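Local coordinates for hypothetical protein, similar to alpha-acetolactate decarboxylase (PDB 1XV2) that probably catalyses the zinc-dependent decarboxylation of alpha-acetolactate to acetoin, as an alpha-acetolactate decarboxylase, at residues Asn6-Leu14 / Gln203-Pro213; Tyr118-Met128 / Phe179-Gly188. All coordinates share one frame; numbering follows the deposited sequence.

Contact 1 (Asn6-Leu14 / Gln203-Pro213); sequences NVLYQHGTL and QNFETFQQHFP
V7-H11 and T207-H211 pair as parallel strands, V7 opposite T207 through H11 opposite H211, their axes 4.7 Å apart and 17° from exact alignment, and the backbone bonds from T207 N to N6 O onward alternate regularly as far as G12 N to H211 O. At the start of the pairing N6 O accepts from both T207 N and E206 N. There the F205 ring lies crosswise to L8, whose CB sits over the ring centre, 3.6 Å from the centroid, in a CH-pi contact. L8 CD2 also reaches F208 CD1 at 4.1 Å. Further along the same face, Q210 bends at chi2 (67°), which curls its amide back over the end of the strand 7-11: OE1 receives Q10 NE2 on an in-plane lone pair at 3.0 Å, while NE2 donates to G12 O at 2.8 Å and to O of H211, the next residue in its own strand, approaching both from above the carbonyl planes. Q10 NE2 also bonds V170 O. Within the chain, 207-211 is an edge strand of a seven-stranded mixed sheet, with 77-80 beyond 7-11; an antiparallel strand of the second subunit carries the sheet on past it. On the other face, Q209 NE2 lies at the edge of the Y9 ring, 3.4 Å from CE1. H11 and H211 meet rim to rim, ND1 to ND1, a 3.0 Å hydrogen bond in which either ring could be the donor; H11 NE2 bonds T25, and H211 NE2 bonds E206 of the second subunit.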
loop_
_atom_site.group_PDB
_atom_site.type_symbol
_atom_site.label_atom_id
_atom_site.label_comp_id
_atom_site.label_asym_id
_atom_site.label_seq_id
_atom_site.Cartn_x
_atom_site.Cartn_y
_atom_site.Cartn_z
ATOM N N ASN A 6 -8.688 6.801 -12.345
ATOM C CA ASN A 6 -7.201 6.831 -12.195
ATOM C C ASN A 6 -6.754 5.857 -11.115
ATOM O O ASN A 6 -6.442 6.262 -9.991
ATOM C CB ASN A 6 -6.737 8.240 -11.827
ATOM C CG ASN A 6 -6.952 9.234 -12.946
ATOM O OD1 ASN A 6 -6.789 10.439 -12.760
ATOM N ND2 ASN A 6 -7.310 8.733 -14.121
ATOM N N VAL A 7 -6.716 4.574 -11.462
ATOM C CA VAL A 7 -6.325 3.541 -10.511
ATOM C C VAL A 7 -5.119 2.735 -10.958
ATOM O O VAL A 7 -5.043 2.290 -12.101
ATOM C CB VAL A 7 -7.484 2.546 -10.258
ATOM C CG1 VAL A 7 -7.046 1.464 -9.281
ATOM C CG2 VAL A 7 -8.693 3.284 -9.721
ATOM N N LEU A 8 -4.173 2.556 -10.046
ATOM C CA LEU A 8 -2.984 1.765 -10.325
ATOM C C LEU A 8 -3.213 0.419 -9.652
ATOM O O LEU A 8 -3.447 0.357 -8.449
ATOM C CB LEU A 8 -1.736 2.428 -9.740
ATOM C CG LEU A 8 -0.465 1.574 -9.749
ATOM C CD1 LEU A 8 -0.213 1.039 -11.145
ATOM C CD2 LEU A 8 0.715 2.405 -9.277
ATOM N N TYR A 9 -3.152 -0.652 -10.431
ATOM C CA TYR A 9 -3.365 -1.993 -9.900
ATOM C C TYR A 9 -2.053 -2.736 -9.704
ATOM O O TYR A 9 -1.208 -2.774 -10.597
ATOM C CB TYR A 9 -4.248 -2.804 -10.849
ATOM C CG TYR A 9 -4.554 -4.205 -10.361
ATOM C CD1 TYR A 9 -5.602 -4.440 -9.468
ATOM C CD2 TYR A 9 -3.807 -5.297 -10.807
ATOM C CE1 TYR A 9 -5.904 -5.734 -9.036
ATOM C CE2 TYR A 9 -4.098 -6.593 -10.381
ATOM C CZ TYR A 9 -5.151 -6.803 -9.500
ATOM O OH TYR A 9 -5.459 -8.083 -9.096
ATOM N N GLN A 10 -1.883 -3.335 -8.534
ATOM C CA GLN A 10 -0.673 -4.087 -8.267
ATOM C C GLN A 10 -0.996 -5.451 -7.671
ATOM O O GLN A 10 -1.796 -5.568 -6.740
ATOM C CB GLN A 10 0.259 -3.302 -7.334
ATOM C CG GLN A 10 1.611 -3.972 -7.109
ATOM C CD GLN A 10 2.657 -3.038 -6.509
ATOM O OE1 GLN A 10 3.303 -2.267 -7.220
ATOM N NE2 GLN A 10 2.823 -3.105 -5.193
ATOM N N HIS A 11 -0.390 -6.486 -8.238
ATOM C CA HIS A 11 -0.583 -7.841 -7.748
ATOM C C HIS A 11 0.717 -8.227 -7.063
ATOM O O HIS A 11 1.768 -8.288 -7.702
ATOM C CB HIS A 11 -0.866 -8.814 -8.895
ATOM C CG HIS A 11 -0.926 -10.245 -8.458
ATOM N ND1 HIS A 11 -2.004 -10.773 -7.780
ATOM C CD2 HIS A 11 -0.010 -11.239 -8.542
ATOM C CE1 HIS A 11 -1.747 -12.030 -7.462
ATOM N NE2 HIS A 11 -0.544 -12.336 -7.912
ATOM N N GLY A 12 0.644 -8.485 -5.762
ATOM C CA GLY A 12 1.844 -8.831 -5.024
ATOM C C GLY A 12 2.629 -7.558 -4.798
ATOM O O GLY A 12 2.178 -6.475 -5.186
ATOM N N THR A 13 3.800 -7.670 -4.178
ATOM C CA THR A 13 4.623 -6.495 -3.903
ATOM C C THR A 13 6.093 -6.739 -4.230
ATOM O O THR A 13 6.531 -7.879 -4.367
ATOM C CB THR A 13 4.511 -6.080 -2.422
ATOM O OG1 THR A 13 5.001 -7.140 -1.594
ATOM C CG2 THR A 13 3.065 -5.802 -2.051
ATOM N N LEU A 14 6.856 -5.660 -4.354
ATOM C CA LEU A 14 8.274 -5.775 -4.665
ATOM C C LEU A 14 9.058 -6.347 -3.489
ATOM O O LEU A 14 9.946 -7.174 -3.671
ATOM C CB LEU A 14 8.844 -4.408 -5.046
ATOM C CG LEU A 14 10.340 -4.379 -5.371
ATOM C CD1 LEU A 14 10.638 -5.345 -6.503
ATOM C CD2 LEU A 14 10.750 -2.965 -5.740
ATOM N N GLN A 203 0.421 9.999 -16.046
ATOM C CA GLN A 203 -0.906 9.794 -15.484
ATOM C C GLN A 203 -0.757 9.749 -13.969
ATOM O O GLN A 203 0.010 8.942 -13.440
ATOM C CB GLN A 203 -1.521 8.486 -15.982
ATOM C CG GLN A 203 -2.927 8.251 -15.442
ATOM C CD GLN A 203 -3.522 6.926 -15.877
ATOM O OE1 GLN A 203 -4.696 6.653 -15.626
ATOM N NE2 GLN A 203 -2.716 6.093 -16.527
ATOM N N ASN A 204 -1.477 10.624 -13.274
ATOM C CA ASN A 204 -1.419 10.679 -11.820
ATOM C C ASN A 204 -2.552 9.835 -11.238
ATOM O O ASN A 204 -3.695 9.939 -11.675
ATOM C CB ASN A 204 -1.535 12.132 -11.354
ATOM C CG ASN A 204 -0.525 13.040 -12.036
ATOM O OD1 ASN A 204 0.685 12.916 -11.830
ATOM N ND2 ASN A 204 -1.018 13.952 -12.864
ATOM N N PHE A 205 -2.230 9.005 -10.250
ATOM C CA PHE A 205 -3.217 8.121 -9.636
ATOM C C PHE A 205 -3.821 8.633 -8.335
ATOM O O PHE A 205 -3.128 9.167 -7.473
ATOM C CB PHE A 205 -2.604 6.732 -9.404
ATOM C CG PHE A 205 -2.250 6.006 -10.675
ATOM C CD1 PHE A 205 -3.240 5.657 -11.592
ATOM C CD2 PHE A 205 -0.926 5.697 -10.970
ATOM C CE1 PHE A 205 -2.912 5.013 -12.790
ATOM C CE2 PHE A 205 -0.586 5.052 -12.165
ATOM C CZ PHE A 205 -1.581 4.711 -13.075
ATOM N N GLU A 206 -5.131 8.450 -8.210
ATOM C CA GLU A 206 -5.872 8.865 -7.029
ATOM C C GLU A 206 -6.085 7.636 -6.148
ATOM O O GLU A 206 -6.231 7.743 -4.931
ATOM C CB GLU A 206 -7.227 9.447 -7.448
ATOM C CG GLU A 206 -8.024 10.090 -6.323
ATOM C CD GLU A 206 -9.384 10.582 -6.788
ATOM O OE1 GLU A 206 -9.469 11.126 -7.910
ATOM O OE2 GLU A 206 -10.367 10.436 -6.032
ATOM N N THR A 207 -6.094 6.465 -6.778
ATOM C CA THR A 207 -6.294 5.210 -6.064
ATOM C C THR A 207 -5.264 4.144 -6.425
ATOM O O THR A 207 -4.933 3.949 -7.593
ATOM C CB THR A 207 -7.689 4.627 -6.343
ATOM O OG1 THR A 207 -8.687 5.570 -5.941
ATOM C CG2 THR A 207 -7.887 3.322 -5.570
ATOM N N PHE A 208 -4.773 3.463 -5.395
ATOM C CA PHE A 208 -3.794 2.392 -5.528
ATOM C C PHE A 208 -4.495 1.122 -5.060
ATOM O O PHE A 208 -4.871 1.012 -3.893
ATOM C CB PHE A 208 -2.588 2.683 -4.633
ATOM C CG PHE A 208 -1.572 1.579 -4.588
ATOM C CD1 PHE A 208 -0.828 1.251 -5.714
ATOM C CD2 PHE A 208 -1.344 0.880 -3.407
ATOM C CE1 PHE A 208 0.133 0.239 -5.662
ATOM C CE2 PHE A 208 -0.387 -0.132 -3.348
ATOM C CZ PHE A 208 0.352 -0.451 -4.476
ATOM N N GLN A 209 -4.681 0.171 -5.967
ATOM C CA GLN A 209 -5.355 -1.081 -5.629
ATOM C C GLN A 209 -4.367 -2.240 -5.505
ATOM O O GLN A 209 -3.841 -2.731 -6.506
ATOM C CB GLN A 209 -6.408 -1.401 -6.692
ATOM C CG GLN A 209 -7.284 -2.599 -6.379
ATOM C CD GLN A 209 -8.374 -2.793 -7.412
ATOM O OE1 GLN A 209 -9.059 -1.844 -7.779
ATOM N NE2 GLN A 209 -8.549 -4.025 -7.879
ATOM N N GLN A 210 -4.122 -2.671 -4.271
ATOM C CA GLN A 210 -3.184 -3.760 -3.995
ATOM C C GLN A 210 -3.898 -5.099 -3.828
ATOM O O GLN A 210 -4.759 -5.245 -2.962
ATOM C CB GLN A 210 -2.379 -3.454 -2.728
ATOM C CG GLN A 210 -1.415 -4.561 -2.315
ATOM C CD GLN A 210 -0.274 -4.742 -3.296
ATOM O OE1 GLN A 210 0.608 -3.888 -3.403
ATOM N NE2 GLN A 210 -0.285 -5.854 -4.023
ATOM N N HIS A 211 -3.523 -6.074 -4.650
ATOM C CA HIS A 211 -4.133 -7.398 -4.599
ATOM C C HIS A 211 -3.145 -8.420 -4.054
ATOM O O HIS A 211 -1.962 -8.398 -4.395
ATOM C CB HIS A 211 -4.609 -7.803 -5.996
ATOM C CG HIS A 211 -5.287 -9.136 -6.045
ATOM N ND1 HIS A 211 -4.703 -10.248 -6.612
ATOM C CD2 HIS A 211 -6.502 -9.536 -5.599
ATOM C CE1 HIS A 211 -5.527 -11.276 -6.515
ATOM N NE2 HIS A 211 -6.627 -10.870 -5.903
ATOM N N PHE A 212 -3.644 -9.313 -3.202
ATOM C CA PHE A 212 -2.831 -10.342 -2.566
ATOM C C PHE A 212 -3.285 -11.746 -2.977
ATOM O O PHE A 212 -4.478 -11.997 -3.128
ATOM C CB PHE A 212 -2.943 -10.226 -1.039
ATOM C CG PHE A 212 -2.448 -8.918 -0.480
ATOM C CD1 PHE A 212 -1.181 -8.827 0.092
ATOM C CD2 PHE A 212 -3.253 -7.782 -0.511
ATOM C CE1 PHE A 212 -0.720 -7.624 0.628
ATOM C CE2 PHE A 212 -2.803 -6.570 0.024
ATOM C CZ PHE A 212 -1.534 -6.492 0.594
ATOM N N PRO A 213 -2.334 -12.678 -3.152
ATOM C CA PRO A 213 -2.661 -14.056 -3.540
ATOM C C PRO A 213 -3.133 -14.880 -2.338
ATOM O O PRO A 213 -2.411 -15.742 -1.838
ATOM C CB PRO A 213 -1.345 -14.565 -4.114
ATOM C CG PRO A 213 -0.324 -13.861 -3.257
ATOM C CD PRO A 213 -0.877 -12.451 -3.191
#

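Contact 2 (Tyr118-Met128 / Phe179-Gly188); sequences YGTFKHMHVRM and FADDERAYGG
The F179 ring is the main bump on 179-188, and it lies between F121 and M124, with V126 near its CB. M124, a selenomethionine, folds at chi2 and chi3 (55° and 68°), which lays CE over one face of F179, 3.7 Å from the centroid and off centre; SE, at 4.3 Å, makes this a Met-aromatic contact as well. F121 closes another side: the F179 edge points toward its face in an offset edge-to-face pair with planes at 85°, CE1 touching F121 CE2 at 3.6 Å. Y186 forms a second bump, with M124 CG at its ring edge and V126 CG2 3.4 Å from OH, while that hydroxyl bonds E149 O. Beside it V126 rests on the bare backbone of G187 and G188, its CB 3.9 Å from G188 C; R127 O lies 3.6 Å from G188 CA. At the far end Y118 OH donates to the syn lone pair of D182 OD2 at 2.6 Å, ring and carboxylate nearly coplanar, and Y118 OH also bonds R155. The D181-R184 type I turn lies in the connection of the hairpin formed by strands 174-181 and 187-195; strand 120-127 pairs antiparallel with 187-195, I158 and I154 of strand 154-163 pack against F179 and Y186 respectively, and strand 148-151 borders M128.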
loop_
_atom_site.group_PDB
_atom_site.type_symbol
_atom_site.label_atom_id
_atom_site.label_comp_id
_atom_site.label_asym_id
_atom_site.label_seq_id
_atom_site.Cartn_x
_atom_site.Cartn_y
_atom_site.Cartn_z
ATOM N N TYR A 118 7.887 7.376 -25.487
ATOM C CA TYR A 118 8.013 6.745 -26.798
ATOM C C TYR A 118 8.747 7.598 -27.825
ATOM O O TYR A 118 8.505 8.797 -27.935
ATOM C CB TYR A 118 6.632 6.394 -27.358
ATOM C CG TYR A 118 6.721 5.809 -28.745
ATOM C CD1 TYR A 118 7.147 4.494 -28.939
ATOM C CD2 TYR A 118 6.485 6.601 -29.871
ATOM C CE1 TYR A 118 7.348 3.983 -30.217
ATOM C CE2 TYR A 118 6.686 6.101 -31.155
ATOM C CZ TYR A 118 7.120 4.793 -31.321
ATOM O OH TYR A 118 7.360 4.307 -32.589
ATOM N N GLY A 119 9.623 6.958 -28.593
ATOM C CA GLY A 119 10.380 7.663 -29.613
ATOM C C GLY A 119 11.721 6.998 -29.859
ATOM O O GLY A 119 11.840 5.775 -29.759
ATOM N N THR A 120 12.731 7.800 -30.178
ATOM C CA THR A 120 14.067 7.276 -30.428
ATOM C C THR A 120 14.977 7.497 -29.219
ATOM O O THR A 120 14.917 8.531 -28.558
ATOM C CB THR A 120 14.703 7.944 -31.662
ATOM O OG1 THR A 120 14.704 9.366 -31.488
ATOM C CG2 THR A 120 13.922 7.590 -32.921
ATOM N N PHE A 121 15.819 6.512 -28.932
ATOM C CA PHE A 121 16.734 6.599 -27.804
ATOM C C PHE A 121 18.163 6.468 -28.280
ATOM O O PHE A 121 18.510 5.495 -28.952
ATOM C CB PHE A 121 16.431 5.491 -26.799
ATOM C CG PHE A 121 15.083 5.618 -26.161
ATOM C CD1 PHE A 121 14.918 6.362 -24.995
ATOM C CD2 PHE A 121 13.967 5.026 -26.745
ATOM C CE1 PHE A 121 13.656 6.515 -24.418
ATOM C CE2 PHE A 121 12.701 5.175 -26.174
ATOM C CZ PHE A 121 12.547 5.921 -25.009
ATOM N N LYS A 122 18.988 7.452 -27.937
ATOM C CA LYS A 122 20.391 7.436 -28.328
ATOM C C LYS A 122 21.070 6.256 -27.660
ATOM O O LYS A 122 21.925 5.600 -28.249
ATOM C CB LYS A 122 21.085 8.728 -27.894
ATOM C CG LYS A 122 20.395 9.986 -28.370
ATOM C CD LYS A 122 21.230 11.223 -28.078
ATOM C CE LYS A 122 22.515 11.217 -28.892
ATOM N NZ LYS A 122 23.279 12.490 -28.740
ATOM N N HIS A 123 20.677 5.990 -26.419
ATOM C CA HIS A 123 21.249 4.893 -25.655
ATOM C C HIS A 123 20.175 4.196 -24.818
ATOM O O HIS A 123 19.296 4.844 -24.262
ATOM C CB HIS A 123 22.359 5.432 -24.746
ATOM C CG HIS A 123 22.979 4.398 -23.858
ATOM N ND1 HIS A 123 23.578 3.256 -24.347
ATOM C CD2 HIS A 123 23.109 4.343 -22.511
ATOM C CE1 HIS A 123 24.051 2.544 -23.339
ATOM N NE2 HIS A 123 23.781 3.182 -22.215
HETATM N N MSE A 124 20.243 2.873 -24.749
HETATM C CA MSE A 124 19.291 2.094 -23.965
HETATM C C MSE A 124 20.073 0.977 -23.289
HETATM O O MSE A 124 20.852 0.278 -23.933
HETATM C CB MSE A 124 18.187 1.518 -24.869
HETATM C CG MSE A 124 17.119 0.695 -24.145
HETATM SE SE MSE A 124 16.220 1.587 -22.679
HETATM C CE MSE A 124 15.243 2.930 -23.669
ATOM N N HIS A 125 19.870 0.831 -21.985
ATOM C CA HIS A 125 20.561 -0.182 -21.195
ATOM C C HIS A 125 19.546 -0.912 -20.315
ATOM O O HIS A 125 18.934 -0.307 -19.441
ATOM C CB HIS A 125 21.628 0.501 -20.327
ATOM C CG HIS A 125 22.413 -0.437 -19.464
ATOM N ND1 HIS A 125 23.437 -0.009 -18.647
ATOM C CD2 HIS A 125 22.322 -1.775 -19.282
ATOM C CE1 HIS A 125 23.943 -1.043 -17.998
ATOM N NE2 HIS A 125 23.285 -2.126 -18.366
ATOM N N VAL A 126 19.371 -2.210 -20.550
ATOM C CA VAL A 126 18.420 -3.000 -19.772
ATOM C C VAL A 126 19.025 -4.294 -19.253
ATOM O O VAL A 126 20.116 -4.699 -19.658
ATOM C CB VAL A 126 17.185 -3.414 -20.618
ATOM C CG1 VAL A 126 16.524 -2.196 -21.235
ATOM C CG2 VAL A 126 17.605 -4.401 -21.701
ATOM N N ARG A 127 18.296 -4.939 -18.349
ATOM C CA ARG A 127 18.704 -6.225 -17.816
ATOM C C ARG A 127 17.514 -7.149 -18.014
ATOM O O ARG A 127 16.377 -6.690 -18.154
ATOM C CB ARG A 127 19.079 -6.136 -16.325
ATOM C CG ARG A 127 17.956 -5.756 -15.364
ATOM C CD ARG A 127 17.090 -6.948 -14.939
ATOM N NE ARG A 127 15.995 -6.532 -14.057
ATOM C CZ ARG A 127 16.141 -6.168 -12.787
ATOM N NH1 ARG A 127 17.342 -6.172 -12.220
ATOM N NH2 ARG A 127 15.086 -5.772 -12.084
HETATM N N MSE A 128 17.783 -8.447 -18.072
HETATM C CA MSE A 128 16.728 -9.438 -18.218
HETATM C C MSE A 128 16.911 -10.366 -17.028
HETATM O O MSE A 128 17.811 -11.209 -17.017
HETATM C CB MSE A 128 16.881 -10.209 -19.533
HETATM C CG MSE A 128 16.821 -9.342 -20.787
HETATM SE SE MSE A 128 18.551 -8.648 -21.317
HETATM C CE MSE A 128 19.163 -10.137 -22.396
ATOM N N PHE A 179 11.374 -1.502 -20.973
ATOM C CA PHE A 179 11.424 -1.045 -22.356
ATOM C C PHE A 179 11.103 -2.163 -23.344
ATOM O O PHE A 179 11.360 -3.336 -23.080
ATOM C CB PHE A 179 12.822 -0.493 -22.660
ATOM C CG PHE A 179 13.013 -0.060 -24.089
ATOM C CD1 PHE A 179 12.521 1.165 -24.531
ATOM C CD2 PHE A 179 13.688 -0.878 -24.992
ATOM C CE1 PHE A 179 12.701 1.573 -25.857
ATOM C CE2 PHE A 179 13.873 -0.482 -26.318
ATOM C CZ PHE A 179 13.377 0.749 -26.750
ATOM N N ALA A 180 10.537 -1.777 -24.482
ATOM C CA ALA A 180 10.212 -2.702 -25.562
ATOM C C ALA A 180 10.395 -1.921 -26.858
ATOM O O ALA A 180 9.768 -0.879 -27.057
ATOM C CB ALA A 180 8.768 -3.207 -25.444
ATOM N N ASP A 181 11.265 -2.418 -27.732
ATOM C CA ASP A 181 11.522 -1.743 -28.994
ATOM C C ASP A 181 10.415 -2.033 -30.003
ATOM O O ASP A 181 9.735 -3.058 -29.919
ATOM C CB ASP A 181 12.898 -2.152 -29.547
ATOM C CG ASP A 181 12.894 -3.521 -30.217
ATOM O OD1 ASP A 181 12.133 -4.417 -29.782
ATOM O OD2 ASP A 181 13.679 -3.701 -31.178
ATOM N N ASP A 182 10.230 -1.108 -30.941
ATOM C CA ASP A 182 9.209 -1.231 -31.976
ATOM C C ASP A 182 9.267 -2.571 -32.695
ATOM O O ASP A 182 8.230 -3.141 -33.028
ATOM C CB ASP A 182 9.352 -0.091 -32.985
ATOM C CG ASP A 182 8.734 1.206 -32.488
ATOM O OD1 ASP A 182 8.754 1.450 -31.262
ATOM O OD2 ASP A 182 8.235 1.989 -33.325
ATOM N N GLU A 183 10.476 -3.069 -32.931
ATOM C CA GLU A 183 10.648 -4.349 -33.609
ATOM C C GLU A 183 10.195 -5.538 -32.765
ATOM O O GLU A 183 10.181 -6.667 -33.248
ATOM C CB GLU A 183 12.112 -4.561 -33.999
ATOM C CG GLU A 183 12.612 -3.665 -35.107
ATOM C CD GLU A 183 14.015 -4.031 -35.539
ATOM O OE1 GLU A 183 14.557 -3.363 -36.446
ATOM O OE2 GLU A 183 14.576 -4.995 -34.973
ATOM N N ARG A 184 9.826 -5.282 -31.512
ATOM C CA ARG A 184 9.391 -6.344 -30.602
ATOM C C ARG A 184 10.443 -7.452 -30.631
ATOM O O ARG A 184 10.109 -8.625 -30.804
ATOM C CB ARG A 184 8.050 -6.940 -31.048
ATOM C CG ARG A 184 7.034 -5.966 -31.629
ATOM C CD ARG A 184 6.208 -5.243 -30.582
ATOM N NE ARG A 184 6.952 -4.188 -29.905
ATOM C CZ ARG A 184 6.384 -3.191 -29.235
ATOM N NH1 ARG A 184 5.061 -3.110 -29.152
ATOM N NH2 ARG A 184 7.136 -2.271 -28.649
ATOM N N ALA A 185 11.710 -7.085 -30.471
ATOM C CA ALA A 185 12.784 -8.072 -30.502
ATOM C C ALA A 185 13.832 -7.836 -29.419
ATOM O O ALA A 185 14.745 -8.647 -29.234
ATOM C CB ALA A 185 13.448 -8.063 -31.880
ATOM N N TYR A 186 13.690 -6.730 -28.701
ATOM C CA TYR A 186 14.628 -6.362 -27.647
ATOM C C TYR A 186 13.897 -5.608 -26.546
ATOM O O TYR A 186 13.021 -4.794 -26.826
ATOM C CB TYR A 186 15.730 -5.468 -28.231
ATOM C CG TYR A 186 16.534 -4.705 -27.200
ATOM C CD1 TYR A 186 17.630 -5.290 -26.566
ATOM C CD2 TYR A 186 16.187 -3.402 -26.845
ATOM C CE1 TYR A 186 18.365 -4.594 -25.602
ATOM C CE2 TYR A 186 16.913 -2.697 -25.880
ATOM C CZ TYR A 186 17.999 -3.300 -25.267
ATOM O OH TYR A 186 18.730 -2.605 -24.331
ATOM N N GLY A 187 14.263 -5.869 -25.298
ATOM C CA GLY A 187 13.619 -5.176 -24.198
ATOM C C GLY A 187 14.058 -5.676 -22.840
ATOM O O GLY A 187 14.892 -6.575 -22.741
ATOM N N GLY A 188 13.493 -5.087 -21.789
ATOM C CA GLY A 188 13.836 -5.494 -20.440
ATOM C C GLY A 188 13.593 -4.412 -19.403
ATOM O O GLY A 188 12.870 -3.446 -19.646
#

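In the fold
Contacts 1 and 2 lie on opposite sides of the chain's centre, their own centres 25 Å apart and their nearest atoms about 7 Å apart without touching. The chain links them through strand 187-195, which leaves the hairpin of contact 2 and is followed by strand 198-204, whose end enters contact 1; both contacts thereby reach the same antiparallel sheet. Zinc, bound by H176, H178 and H189, is closer to contact 2: the R127 side chain is about 4 Å from the metal and touches H189, whereas the Q10 side chain of contact 1 is about 10 Å away. Of the two, contact 1 alone meets the second subunit.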